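Local coordinates for protein Can2 (Sulfobacillus thermosulfidooxidans, PDB 7BDV) that binds cyclic tetra-adenylate through its CARF domains and acts as a dual-specificity nuclease that potentiates type III CRISPR defence, at residues Y14-S19 / Q35-L40; Q75-C80 / A105-R110; L92-G97 / R114-V119; D122-L127 / S134-D139. All blocks are in the same frame, centred on the assembly; numbering follows the deposited sequence.

All four contacts lie in the CARF domain, and three of them run across one mixed beta sheet. Contact 1 and contact 3, with centres about 10 Å apart, pair strands on either side of the 13-17/90-93 junction, where Tyr14 OH meets Asn93 ND2 at 2.7 Å; both run on to loops that touch the cyclic tetra-adenylate. Contact 4 extends the sheet beyond strand 116-120 through the bond from Leu127 N to Tyr118 O (2.8 Å), and its nearest atom is about 6 Å from the ligand. Contact 2 joins two helices, one of which, 99-111, packs on the sheet: Phe109 CZ approaches Val15 CG2 to 3.9 Å, and Phe106 and Phe109 also touch contact 3.

Contact 1: residues Y14-S19 / Q35-L40; sequences YVCLLS and QRVILL. With nucleotides of chain E.
Tyr14 is gripped by strand 36-40 through both of its backbone polar atoms: its N donates to Arg36 O at 2.8 Å, and its O accepts from Ile38 N at 2.7 Å. The ladder continues with Cys16 N to Ile38 O and Leu40 N to Cys16 O, and Leu18 N closes it on Leu40 O in a nearly straight bond (176° at the hydrogen). Just beyond, Ser19 OG donates to OP1 of nucleotide A1 of chain E at 2.6 Å. Strands 13-17 and 36-41 are the parallel pair of a beta-alpha-beta unit connected by helix 23-31, part of the Rossmann-like core of the CARF domain, in which loops following the strands line the cyclic oligoadenylate site. On one face of the sheet Cys16 SG, turned between its own backbone N and carbonyl carbon (chi1 49°), presses on Leu39 CD2 at 3.5 Å and also reaches Val37 CG1. Tyr14 lies beside Val37, with CD2 4.0 Å from Val37 CG2, while its hydroxyl is held by Asn93 ND2 and the carbonyl oxygen of Asn25. Leu18 crosses Leu39, methyl against methyl. The other face carries Val15 beside Ile38, and Leu17 CD1 lies 4.1 Å from Leu40 CD2.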
# COMPACT_ATOMS: atom_id res chain seq x y z
N TYR A 14 30.03 10.92 4.55
CA TYR A 14 28.56 11.04 4.46
C TYR A 14 27.94 9.99 5.39
O TYR A 14 28.25 8.80 5.26
CB TYR A 14 28.19 10.92 2.99
CG TYR A 14 26.74 10.83 2.65
CD1 TYR A 14 25.96 11.96 2.58
CD2 TYR A 14 26.16 9.63 2.32
CE1 TYR A 14 24.63 11.91 2.17
CE2 TYR A 14 24.83 9.54 1.93
CZ TYR A 14 24.06 10.69 1.90
OH TYR A 14 22.75 10.62 1.53
N VAL A 15 27.18 10.44 6.38
CA VAL A 15 26.56 9.56 7.40
C VAL A 15 25.06 9.48 7.11
O VAL A 15 24.39 10.55 7.08
CB VAL A 15 26.84 10.05 8.83
CG1 VAL A 15 26.17 9.18 9.88
CG2 VAL A 15 28.34 10.16 9.09
N CYS A 16 24.54 8.28 6.89
CA CYS A 16 23.08 8.16 6.67
C CYS A 16 22.47 7.04 7.50
O CYS A 16 23.17 6.09 7.94
CB CYS A 16 22.73 8.15 5.20
SG CYS A 16 23.71 7.00 4.23
N LEU A 17 21.18 7.23 7.78
CA LEU A 17 20.40 6.34 8.67
C LEU A 17 19.53 5.46 7.78
O LEU A 17 18.64 6.03 7.13
CB LEU A 17 19.52 7.20 9.59
CG LEU A 17 20.22 7.92 10.73
CD1 LEU A 17 21.38 8.75 10.23
CD2 LEU A 17 19.24 8.81 11.47
N LEU A 18 19.72 4.14 7.78
CA LEU A 18 18.99 3.23 6.87
C LEU A 18 17.62 2.87 7.47
O LEU A 18 17.53 2.65 8.69
CB LEU A 18 19.81 1.97 6.61
CG LEU A 18 21.14 2.20 5.90
CD1 LEU A 18 21.65 0.92 5.27
CD2 LEU A 18 21.03 3.29 4.83
N SER A 19 16.64 2.70 6.61
CA SER A 19 15.22 2.51 6.98
C SER A 19 14.46 1.97 5.78
O SER A 19 15.14 1.67 4.73
CB SER A 19 14.66 3.82 7.51
OG SER A 19 14.70 4.84 6.56
N GLN A 35 33.61 10.60 -0.47
CA GLN A 35 34.86 9.78 -0.33
C GLN A 35 34.54 8.54 0.49
O GLN A 35 35.03 7.45 0.15
CB GLN A 35 35.94 10.65 0.28
CG GLN A 35 36.19 11.88 -0.57
CD GLN A 35 37.37 12.65 -0.04
OE1 GLN A 35 37.25 13.82 0.34
NE2 GLN A 35 38.51 11.97 0.04
N ARG A 36 33.70 8.71 1.51
CA ARG A 36 33.32 7.69 2.50
C ARG A 36 31.83 7.82 2.82
O ARG A 36 31.38 8.96 3.00
CB ARG A 36 34.15 7.88 3.77
CG ARG A 36 34.19 6.69 4.70
CD ARG A 36 35.16 6.81 5.86
NE ARG A 36 35.66 8.17 5.96
CZ ARG A 36 36.83 8.62 5.51
NH1 ARG A 36 37.68 7.81 4.90
NH2 ARG A 36 37.12 9.90 5.64
N VAL A 37 31.12 6.71 2.91
CA VAL A 37 29.73 6.65 3.44
C VAL A 37 29.74 5.79 4.71
O VAL A 37 30.28 4.67 4.66
CB VAL A 37 28.78 6.08 2.39
CG1 VAL A 37 27.37 5.88 2.94
CG2 VAL A 37 28.79 6.91 1.13
N ILE A 38 29.22 6.32 5.82
CA ILE A 38 28.92 5.56 7.07
C ILE A 38 27.42 5.25 7.07
O ILE A 38 26.62 6.22 7.15
CB ILE A 38 29.38 6.30 8.33
CG1 ILE A 38 30.91 6.49 8.30
CG2 ILE A 38 28.98 5.57 9.61
CD1 ILE A 38 31.41 7.43 9.32
N LEU A 39 27.06 3.97 6.97
CA LEU A 39 25.65 3.49 7.00
C LEU A 39 25.31 3.04 8.44
O LEU A 39 25.95 2.10 8.95
CB LEU A 39 25.48 2.33 6.02
CG LEU A 39 25.88 2.60 4.56
CD1 LEU A 39 25.74 1.34 3.74
CD2 LEU A 39 25.06 3.73 3.97
N LEU A 40 24.39 3.74 9.09
CA LEU A 40 23.81 3.32 10.38
C LEU A 40 22.62 2.41 10.10
O LEU A 40 21.56 2.94 9.72
CB LEU A 40 23.41 4.56 11.16
CG LEU A 40 24.47 5.21 12.04
CD1 LEU A 40 25.83 5.24 11.38
CD2 LEU A 40 24.05 6.60 12.45
P A E 4 8.91 7.66 13.07
OP1 A E 4 9.79 7.67 14.27
OP2 A E 4 8.55 8.70 12.08
O5' A E 4 9.73 6.51 12.30
C5' A E 4 9.39 6.14 10.99
C4' A E 4 10.68 5.76 10.31
O4' A E 4 11.37 4.75 11.11
C3' A E 4 10.50 5.14 8.93
O3' A E 4 11.49 5.73 8.07
C2' A E 4 10.71 3.66 9.19
O2' A E 4 11.05 2.90 8.05
C1' A E 4 11.80 3.72 10.26
N9 A E 4 11.97 2.52 11.05
C8 A E 4 10.98 1.78 11.70
N7 A E 4 11.49 0.74 12.35
C5 A E 4 12.86 0.79 12.09
C6 A E 4 13.93 -0.05 12.46
N6 A E 4 13.77 -1.13 13.21
N1 A E 4 15.19 0.25 12.01
C2 A E 4 15.32 1.33 11.22
N3 A E 4 14.39 2.20 10.82
C4 A E 4 13.16 1.86 11.28
P A E 1 11.27 5.82 6.50
OP1 A E 1 12.27 4.97 5.73
OP2 A E 1 9.86 5.56 5.96
O5' A E 1 11.64 7.36 6.33
C5' A E 1 11.78 7.85 5.00
C4' A E 1 11.79 9.34 5.08
O4' A E 1 12.31 9.86 3.84
C3' A E 1 10.42 10.01 5.24
O3' A E 1 10.61 11.30 5.73
C2' A E 1 10.00 10.20 3.79
O2' A E 1 9.03 11.22 3.69
C1' A E 1 11.34 10.68 3.24
N9 A E 1 11.58 10.60 1.83
C8 A E 1 12.24 11.55 1.11
N7 A E 1 12.36 11.23 -0.15
C5 A E 1 11.78 9.99 -0.25
C6 A E 1 11.61 9.12 -1.33
N6 A E 1 12.04 9.37 -2.56
N1 A E 1 11.00 7.94 -1.08
C2 A E 1 10.58 7.69 0.16
N3 A E 1 10.65 8.43 1.23
C4 A E 1 11.29 9.58 0.97

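Contact 2: residues Q75-C80 / A105-R110; sequences QTQRIC and AFDRFR
Cys80 and Ala105 are the nearest CA pair, 6.0 Å apart, where segments 75-80 and 105-110 of two helices run in roughly the same direction with axes 8.8 Å apart and inclined at 38°. That spacing is bridged by small groups: Cys80 SG rests on Ala105 CB at 3.6 Å, and Cys80 CB approaches Arg108 CB and, more loosely, Phe109 CE1. The aliphatic part of Arg108 lies across Gln77 at about a right angle, with CD 3.9 Å from Gln77 CG, and its CG packs on the Gln77 carbonyl oxygen. In Gln77, chi2 (178°) sets CD anti to CB, and NE2 donates to Asp107 OD2 at 3.2 Å, coming from above the carboxylate plane. The same oxygen receives Arg108 NH1 from the opposite face at 3.1 Å, in a salt bridge lying in the guanidinium plane. Two donors thus hold OD2, while OD1 pairs with Arg110 of the second subunit and Arg108 NE with Asp81. Helix 99-111 packs on the sheet through Ala105 and Phe109, which meet Leu92 of strand 90-93, and through Phe106, which reaches Ile116 of strand 116-120; at the dimer interface Phe106 also meets Leu103 of the second subunit.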
# COMPACT_ATOMS: atom_id res chain seq x y z
N GLN A 75 22.35 5.96 23.31
CA GLN A 75 23.29 5.03 22.64
C GLN A 75 23.62 5.54 21.23
O GLN A 75 24.78 5.39 20.78
CB GLN A 75 22.71 3.62 22.64
CG GLN A 75 22.58 3.01 24.04
CD GLN A 75 21.35 3.46 24.80
OE1 GLN A 75 20.74 4.51 24.54
NE2 GLN A 75 20.96 2.64 25.76
N THR A 76 22.64 6.13 20.53
CA THR A 76 22.87 6.67 19.17
C THR A 76 23.73 7.92 19.29
O THR A 76 24.61 8.09 18.43
CB THR A 76 21.55 6.87 18.41
OG1 THR A 76 21.00 5.56 18.30
CG2 THR A 76 21.72 7.45 17.02
N GLN A 77 23.49 8.75 20.31
CA GLN A 77 24.32 9.95 20.62
C GLN A 77 25.79 9.53 20.81
O GLN A 77 26.67 10.24 20.32
CB GLN A 77 23.82 10.66 21.87
CG GLN A 77 22.59 11.53 21.62
CD GLN A 77 22.11 12.17 22.90
OE1 GLN A 77 21.86 11.50 23.90
NE2 GLN A 77 22.02 13.48 22.90
N ARG A 78 26.03 8.41 21.51
CA ARG A 78 27.41 7.91 21.77
C ARG A 78 28.06 7.46 20.45
O ARG A 78 29.23 7.77 20.25
CB ARG A 78 27.38 6.79 22.82
N ILE A 79 27.33 6.78 19.57
CA ILE A 79 27.87 6.28 18.27
C ILE A 79 28.21 7.48 17.37
O ILE A 79 29.27 7.44 16.70
CB ILE A 79 26.90 5.29 17.59
CG1 ILE A 79 26.69 4.04 18.45
CG2 ILE A 79 27.37 4.95 16.19
N CYS A 80 27.36 8.51 17.35
CA CYS A 80 27.60 9.73 16.54
C CYS A 80 28.81 10.49 17.10
O CYS A 80 29.65 10.94 16.29
CB CYS A 80 26.35 10.59 16.45
SG CYS A 80 25.08 9.84 15.40
N ALA A 105 21.23 11.89 16.24
CA ALA A 105 22.31 12.22 15.28
C ALA A 105 22.29 13.72 15.01
O ALA A 105 23.34 14.34 15.06
CB ALA A 105 22.15 11.38 14.03
N PHE A 106 21.12 14.30 14.75
CA PHE A 106 20.98 15.76 14.58
C PHE A 106 21.65 16.48 15.75
O PHE A 106 22.50 17.37 15.51
CB PHE A 106 19.50 16.14 14.47
CG PHE A 106 19.29 17.57 14.10
CD1 PHE A 106 19.35 17.98 12.77
CD2 PHE A 106 18.99 18.51 15.06
CE1 PHE A 106 19.11 19.30 12.43
CE2 PHE A 106 18.72 19.82 14.72
CZ PHE A 106 18.80 20.22 13.40
N ASP A 107 21.28 16.12 16.98
CA ASP A 107 21.78 16.76 18.22
C ASP A 107 23.32 16.83 18.23
O ASP A 107 23.85 17.91 18.54
CB ASP A 107 21.28 16.01 19.46
CG ASP A 107 21.70 16.69 20.75
OD1 ASP A 107 21.06 17.70 21.13
OD2 ASP A 107 22.69 16.22 21.37
N ARG A 108 24.02 15.73 17.95
CA ARG A 108 25.50 15.65 18.04
C ARG A 108 26.14 16.38 16.85
O ARG A 108 27.19 17.00 17.04
CB ARG A 108 25.99 14.20 18.08
CG ARG A 108 25.43 13.38 19.23
CD ARG A 108 25.27 14.16 20.53
NE ARG A 108 26.55 14.69 20.97
CZ ARG A 108 26.71 15.71 21.80
NH1 ARG A 108 25.67 16.38 22.28
NH2 ARG A 108 27.93 16.08 22.14
N PHE A 109 25.53 16.31 15.67
CA PHE A 109 26.04 16.99 14.45
C PHE A 109 25.83 18.50 14.59
O PHE A 109 26.73 19.26 14.18
CB PHE A 109 25.43 16.38 13.19
CG PHE A 109 26.18 15.18 12.68
CD1 PHE A 109 26.04 13.95 13.29
CD2 PHE A 109 27.00 15.29 11.58
CE1 PHE A 109 26.73 12.84 12.81
CE2 PHE A 109 27.70 14.19 11.11
CZ PHE A 109 27.56 12.97 11.71
N ARG A 110 24.73 18.94 15.19
CA ARG A 110 24.48 20.38 15.45
C ARG A 110 25.51 20.88 16.48
O ARG A 110 26.15 21.94 16.24
CB ARG A 110 23.05 20.61 15.93
CG ARG A 110 22.71 22.08 16.12
CD ARG A 110 21.27 22.33 16.57
NE ARG A 110 21.05 21.78 17.90
CZ ARG A 110 19.86 21.46 18.41
NH1 ARG A 110 18.76 21.65 17.71
NH2 ARG A 110 19.79 20.94 19.63

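Contact 3: residues L92-G97 / R114-V119; sequences LNVTGG and RPIIYV. With nucleotides of chain E.
Thr95 CG2 lies anti to its backbone N and Tyr118 CG anti to its own (chi1 177°), torsions that direct the threonine methyl and the tyrosine ring toward each other. The resulting CH-pi contact places CG2 over one ring face, 4.1 Å from the ring centroid and offset toward the rim. The other branch of the threonine, OG1, accepts Val119 N at 3.0 Å, continuing the strand ladder where the backbone of 92-97 turns away. Asn93 OD1 receives Thr95 N at 3.1 Å, forming an Asx turn. Before this turn the strands pair in parallel, as the beta-alpha-beta unit around helix 99-111 requires: Leu92 N donates to Pro115 O, Ile117 N to Leu92 O and Val94 N to Ile117 O. Ile116 CG2 packs against Leu92 CD2 and lies 3.8 Å from Val94 CG1, whereas Ile117 CG1 covers Asn93 CB on the other face. Tyr118 OH donates to OP1 of nucleotide A2 of chain E at 2.5 Å, with that oxygen near the ring plane. The Thr95 hydroxyl thus takes the place of a backbone acceptor for Val119 N, which leaves Thr95 O to approach the A1 ribose and accept from Lys99 of the second subunit, beside the phosphate bound by Tyr118.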
# COMPACT_ATOMS: atom_id res chain seq x y z
N LEU A 92 25.88 14.85 7.79
CA LEU A 92 24.74 13.98 8.17
C LEU A 92 23.61 14.19 7.17
O LEU A 92 23.21 15.34 6.95
CB LEU A 92 24.28 14.29 9.59
CG LEU A 92 23.03 13.52 10.05
CD1 LEU A 92 23.36 12.07 10.25
CD2 LEU A 92 22.47 14.11 11.34
N ASN A 93 23.12 13.09 6.60
CA ASN A 93 21.80 12.97 5.95
C ASN A 93 20.81 12.48 7.02
O ASN A 93 20.91 11.34 7.40
CB ASN A 93 21.85 12.08 4.72
CG ASN A 93 20.56 12.13 3.93
OD1 ASN A 93 19.49 12.49 4.46
ND2 ASN A 93 20.64 11.75 2.68
N VAL A 94 19.93 13.36 7.50
CA VAL A 94 19.04 13.10 8.66
C VAL A 94 17.66 12.63 8.15
O VAL A 94 16.72 12.53 8.97
CB VAL A 94 18.96 14.38 9.53
CG1 VAL A 94 18.14 15.48 8.87
CG2 VAL A 94 18.45 14.13 10.95
N THR A 95 17.52 12.34 6.86
CA THR A 95 16.20 12.01 6.21
C THR A 95 15.77 10.58 6.61
O THR A 95 14.58 10.33 6.79
CB THR A 95 16.25 12.10 4.67
OG1 THR A 95 17.12 13.15 4.25
CG2 THR A 95 14.87 12.29 4.07
N GLY A 96 16.71 9.65 6.72
CA GLY A 96 16.42 8.27 7.10
C GLY A 96 16.16 8.10 8.58
O GLY A 96 16.37 9.05 9.35
N GLY A 97 15.70 6.91 8.95
CA GLY A 97 15.74 6.35 10.31
C GLY A 97 14.44 6.63 11.05
O GLY A 97 13.53 7.27 10.46
N ARG A 114 28.30 20.84 12.32
CA ARG A 114 28.46 20.05 11.07
C ARG A 114 27.31 20.35 10.12
O ARG A 114 26.20 20.69 10.55
CB ARG A 114 28.51 18.55 11.38
CG ARG A 114 29.60 18.10 12.34
CD ARG A 114 31.01 18.56 12.00
NE ARG A 114 31.34 18.34 10.61
CZ ARG A 114 32.02 19.17 9.83
NH1 ARG A 114 32.51 20.30 10.31
NH2 ARG A 114 32.23 18.80 8.58
N PRO A 115 27.54 20.22 8.80
CA PRO A 115 26.48 20.26 7.81
C PRO A 115 25.48 19.09 7.97
O PRO A 115 25.85 17.94 8.23
CB PRO A 115 27.16 20.15 6.44
CG PRO A 115 28.66 20.25 6.72
CD PRO A 115 28.87 20.04 8.20
N ILE A 116 24.20 19.42 7.80
CA ILE A 116 23.09 18.45 7.94
C ILE A 116 22.12 18.70 6.79
O ILE A 116 21.62 19.83 6.69
CB ILE A 116 22.39 18.55 9.31
CG1 ILE A 116 23.35 18.36 10.47
CG2 ILE A 116 21.25 17.53 9.36
CD1 ILE A 116 22.78 18.79 11.83
N ILE A 117 21.88 17.68 5.97
CA ILE A 117 20.98 17.76 4.80
C ILE A 117 19.73 16.92 5.06
O ILE A 117 19.79 15.96 5.82
CB ILE A 117 21.73 17.33 3.54
CG1 ILE A 117 21.98 15.82 3.50
CG2 ILE A 117 23.01 18.14 3.39
CD1 ILE A 117 22.39 15.33 2.14
N TYR A 118 18.63 17.31 4.43
CA TYR A 118 17.34 16.60 4.45
C TYR A 118 16.77 16.67 3.04
O TYR A 118 16.78 17.75 2.45
CB TYR A 118 16.42 17.22 5.50
CG TYR A 118 15.05 16.59 5.52
CD1 TYR A 118 14.06 16.99 4.63
CD2 TYR A 118 14.74 15.59 6.44
CE1 TYR A 118 12.80 16.39 4.65
CE2 TYR A 118 13.49 14.98 6.45
CZ TYR A 118 12.52 15.41 5.57
OH TYR A 118 11.30 14.80 5.57
N VAL A 119 16.34 15.52 2.50
CA VAL A 119 15.85 15.38 1.12
C VAL A 119 14.33 15.49 1.12
O VAL A 119 13.70 14.61 1.67
CB VAL A 119 16.31 14.08 0.45
CG1 VAL A 119 15.74 14.01 -0.93
CG2 VAL A 119 17.84 14.01 0.37
P A E 1 11.27 5.82 6.50
OP1 A E 1 12.27 4.97 5.73
OP2 A E 1 9.86 5.56 5.96
O5' A E 1 11.64 7.36 6.33
C5' A E 1 11.78 7.85 5.00
C4' A E 1 11.79 9.34 5.08
O4' A E 1 12.31 9.86 3.84
C3' A E 1 10.42 10.01 5.24
O3' A E 1 10.61 11.30 5.73
C2' A E 1 10.00 10.20 3.79
O2' A E 1 9.03 11.22 3.69
C1' A E 1 11.34 10.68 3.24
N9 A E 1 11.58 10.60 1.83
C8 A E 1 12.24 11.55 1.11
N7 A E 1 12.36 11.23 -0.15
C5 A E 1 11.78 9.99 -0.25
C6 A E 1 11.61 9.12 -1.33
N6 A E 1 12.04 9.37 -2.56
N1 A E 1 11.00 7.94 -1.08
C2 A E 1 10.58 7.69 0.16
N3 A E 1 10.65 8.43 1.23
C4 A E 1 11.29 9.58 0.97
P A E 4 8.91 7.66 13.07
OP1 A E 4 9.79 7.67 14.27
OP2 A E 4 8.55 8.70 12.08
O5' A E 4 9.73 6.51 12.30
C5' A E 4 9.39 6.14 10.99
C4' A E 4 10.68 5.76 10.31
O4' A E 4 11.37 4.75 11.11
C3' A E 4 10.50 5.14 8.93
O3' A E 4 11.49 5.73 8.07
C2' A E 4 10.71 3.66 9.19
O2' A E 4 11.05 2.90 8.05
C1' A E 4 11.80 3.72 10.26
N9 A E 4 11.97 2.52 11.05
C8 A E 4 10.98 1.78 11.70
N7 A E 4 11.49 0.74 12.35
C5 A E 4 12.86 0.79 12.09
C6 A E 4 13.93 -0.05 12.46
N6 A E 4 13.77 -1.13 13.21
N1 A E 4 15.19 0.25 12.01
C2 A E 4 15.32 1.33 11.22
N3 A E 4 14.39 2.20 10.82
C4 A E 4 13.16 1.86 11.28
P A E 2 10.32 11.71 7.26
OP1 A E 2 10.87 13.09 7.39
OP2 A E 2 10.52 10.65 8.30
O5' A E 2 8.74 12.00 7.22
C5' A E 2 7.85 10.88 7.17
C4' A E 2 6.65 11.27 7.99
O4' A E 2 6.17 12.54 7.48
C3' A E 2 5.43 10.35 7.99
O3' A E 2 4.83 10.31 9.32
C2' A E 2 4.53 11.04 6.97
O2' A E 2 3.13 10.81 7.10
C1' A E 2 4.78 12.48 7.31
N9 A E 2 4.42 13.45 6.32
C8 A E 2 4.79 13.48 4.98
N7 A E 2 4.29 14.52 4.36
C5 A E 2 3.54 15.18 5.32
C6 A E 2 2.75 16.34 5.26
N6 A E 2 2.59 17.01 4.15
N1 A E 2 2.14 16.77 6.40
C2 A E 2 2.30 16.03 7.51
N3 A E 2 3.02 14.92 7.69
C4 A E 2 3.61 14.54 6.53

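Contact 4: residues D122-L127 / S134-D139; sequences DSQRIL and SERLGD
Gln124 OE1 is gripped from several sides: a water donates to it at 2.7 Å, Asn285 ND2 is a second donor, and Leu137 CD1 lies against it at 3.5 Å. The water also accepts a weak bond from Arg136 NH1, linking the ends of the two side chains, while Gln124 NE2 is held by Ser121 O. Arg136 folds back over Gln124. Its chain bends at chi2 (57°), and the guanidinium lies with one face on Gln124 CB, which sits 3.7 Å above the plane and over its centre. In the backbone, Leu137 N donates to Gln124 O at 2.9 Å in a nearly straight bond (178° at the hydrogen), although the donor stands tilted from the carbonyl plane. Farther along, Ile126 and Glu135 form a hydrogen-bonded antiparallel pair: Ile126 N donates to Glu135 O at 2.9 Å, and Glu135 N returns a bond to Ile126 O. Leu137 crosses both Gln124 and Ile126 at about a right angle, its CD2 3.6 Å from Ile126 CG1. Arg125 NE is bound in the guanidinium plane by Ser123 OG at 3.2 Å, itself hydrogen-bonded to Asp120, and NH1 makes a weak bond to Ser134 OG. Leu127 CD2 packs on Ser134 CB and also lies over one face of the Arg125 guanidinium. Ile126 packs on its sheet neighbour Ile117, and Leu137 reaches Val119. A G1 beta bulge, Gln124 and Arg125 opposite Asp120, lies where strand 116-120 turns back into 125-128; strands 125-128 and 134-136 then form the beta hairpin that adds two antiparallel strands to the edge of the otherwise parallel CARF sheet.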
# COMPACT_ATOMS: atom_id res chain seq x y z
N ASP A 122 8.97 16.12 -2.30
CA ASP A 122 7.79 16.93 -2.73
C ASP A 122 8.27 18.08 -3.62
O ASP A 122 7.80 18.17 -4.77
CB ASP A 122 6.97 17.45 -1.54
N SER A 123 9.18 18.92 -3.11
CA SER A 123 9.72 20.11 -3.81
C SER A 123 11.01 19.76 -4.59
O SER A 123 11.56 20.63 -5.28
CB SER A 123 9.95 21.24 -2.85
OG SER A 123 11.11 21.02 -2.05
N GLN A 124 11.50 18.53 -4.47
CA GLN A 124 12.73 18.07 -5.16
C GLN A 124 13.92 18.90 -4.75
O GLN A 124 14.68 19.32 -5.62
CB GLN A 124 12.52 18.07 -6.68
CG GLN A 124 11.71 16.86 -7.14
CD GLN A 124 12.46 15.60 -6.78
OE1 GLN A 124 13.58 15.36 -7.28
NE2 GLN A 124 11.88 14.80 -5.87
N ARG A 125 14.06 19.14 -3.44
CA ARG A 125 15.16 19.97 -2.89
C ARG A 125 15.91 19.20 -1.82
O ARG A 125 15.30 18.39 -1.12
CB ARG A 125 14.60 21.29 -2.35
CG ARG A 125 13.94 22.17 -3.41
CD ARG A 125 13.76 23.61 -2.93
NE ARG A 125 12.86 23.65 -1.78
CZ ARG A 125 12.95 24.46 -0.74
NH1 ARG A 125 13.91 25.36 -0.66
NH2 ARG A 125 12.06 24.36 0.23
N ILE A 126 17.20 19.47 -1.73
CA ILE A 126 18.05 19.23 -0.53
C ILE A 126 17.92 20.46 0.36
O ILE A 126 18.31 21.52 -0.09
CB ILE A 126 19.50 18.96 -0.94
CG1 ILE A 126 19.62 17.67 -1.75
CG2 ILE A 126 20.39 18.95 0.27
CD1 ILE A 126 20.93 17.55 -2.50
N LEU A 127 17.42 20.31 1.57
CA LEU A 127 17.44 21.38 2.61
C LEU A 127 18.74 21.24 3.40
O LEU A 127 19.04 20.13 3.82
CB LEU A 127 16.23 21.25 3.53
CG LEU A 127 14.89 21.07 2.82
CD1 LEU A 127 13.76 21.05 3.84
CD2 LEU A 127 14.68 22.15 1.80
N SER A 134 19.04 25.86 0.48
CA SER A 134 18.50 24.68 -0.23
C SER A 134 19.00 24.66 -1.68
O SER A 134 19.49 25.67 -2.13
CB SER A 134 16.99 24.64 -0.15
OG SER A 134 16.43 25.66 -0.94
N GLU A 135 18.89 23.52 -2.34
CA GLU A 135 19.43 23.26 -3.70
C GLU A 135 18.43 22.35 -4.41
O GLU A 135 17.87 21.47 -3.75
CB GLU A 135 20.81 22.62 -3.57
CG GLU A 135 21.57 22.48 -4.87
CD GLU A 135 22.77 21.55 -4.76
OE1 GLU A 135 23.06 21.09 -3.63
OE2 GLU A 135 23.41 21.28 -5.80
N ARG A 136 18.18 22.60 -5.70
CA ARG A 136 17.36 21.70 -6.54
C ARG A 136 18.15 20.40 -6.67
O ARG A 136 19.38 20.50 -6.78
CB ARG A 136 17.03 22.37 -7.89
CG ARG A 136 15.86 21.80 -8.68
CD ARG A 136 14.51 21.77 -7.97
NE ARG A 136 13.37 21.44 -8.82
CZ ARG A 136 13.24 20.36 -9.60
NH1 ARG A 136 14.21 19.46 -9.71
NH2 ARG A 136 12.12 20.18 -10.28
N LEU A 137 17.47 19.25 -6.55
CA LEU A 137 18.02 17.92 -6.88
C LEU A 137 18.19 17.85 -8.40
O LEU A 137 17.36 18.47 -9.11
CB LEU A 137 17.05 16.83 -6.43
CG LEU A 137 17.00 16.51 -4.94
CD1 LEU A 137 15.78 15.65 -4.60
CD2 LEU A 137 18.26 15.78 -4.54
N GLY A 138 19.18 17.11 -8.89
CA GLY A 138 19.24 16.72 -10.32
C GLY A 138 18.34 15.51 -10.58
O GLY A 138 17.49 15.20 -9.71
N ASP A 139 18.54 14.84 -11.71
CA ASP A 139 17.84 13.58 -12.07
C ASP A 139 18.86 12.55 -12.54
O ASP A 139 18.68 11.98 -13.59
CB ASP A 139 16.75 13.86 -13.12
O HOH W 1 13.99 16.51 -9.72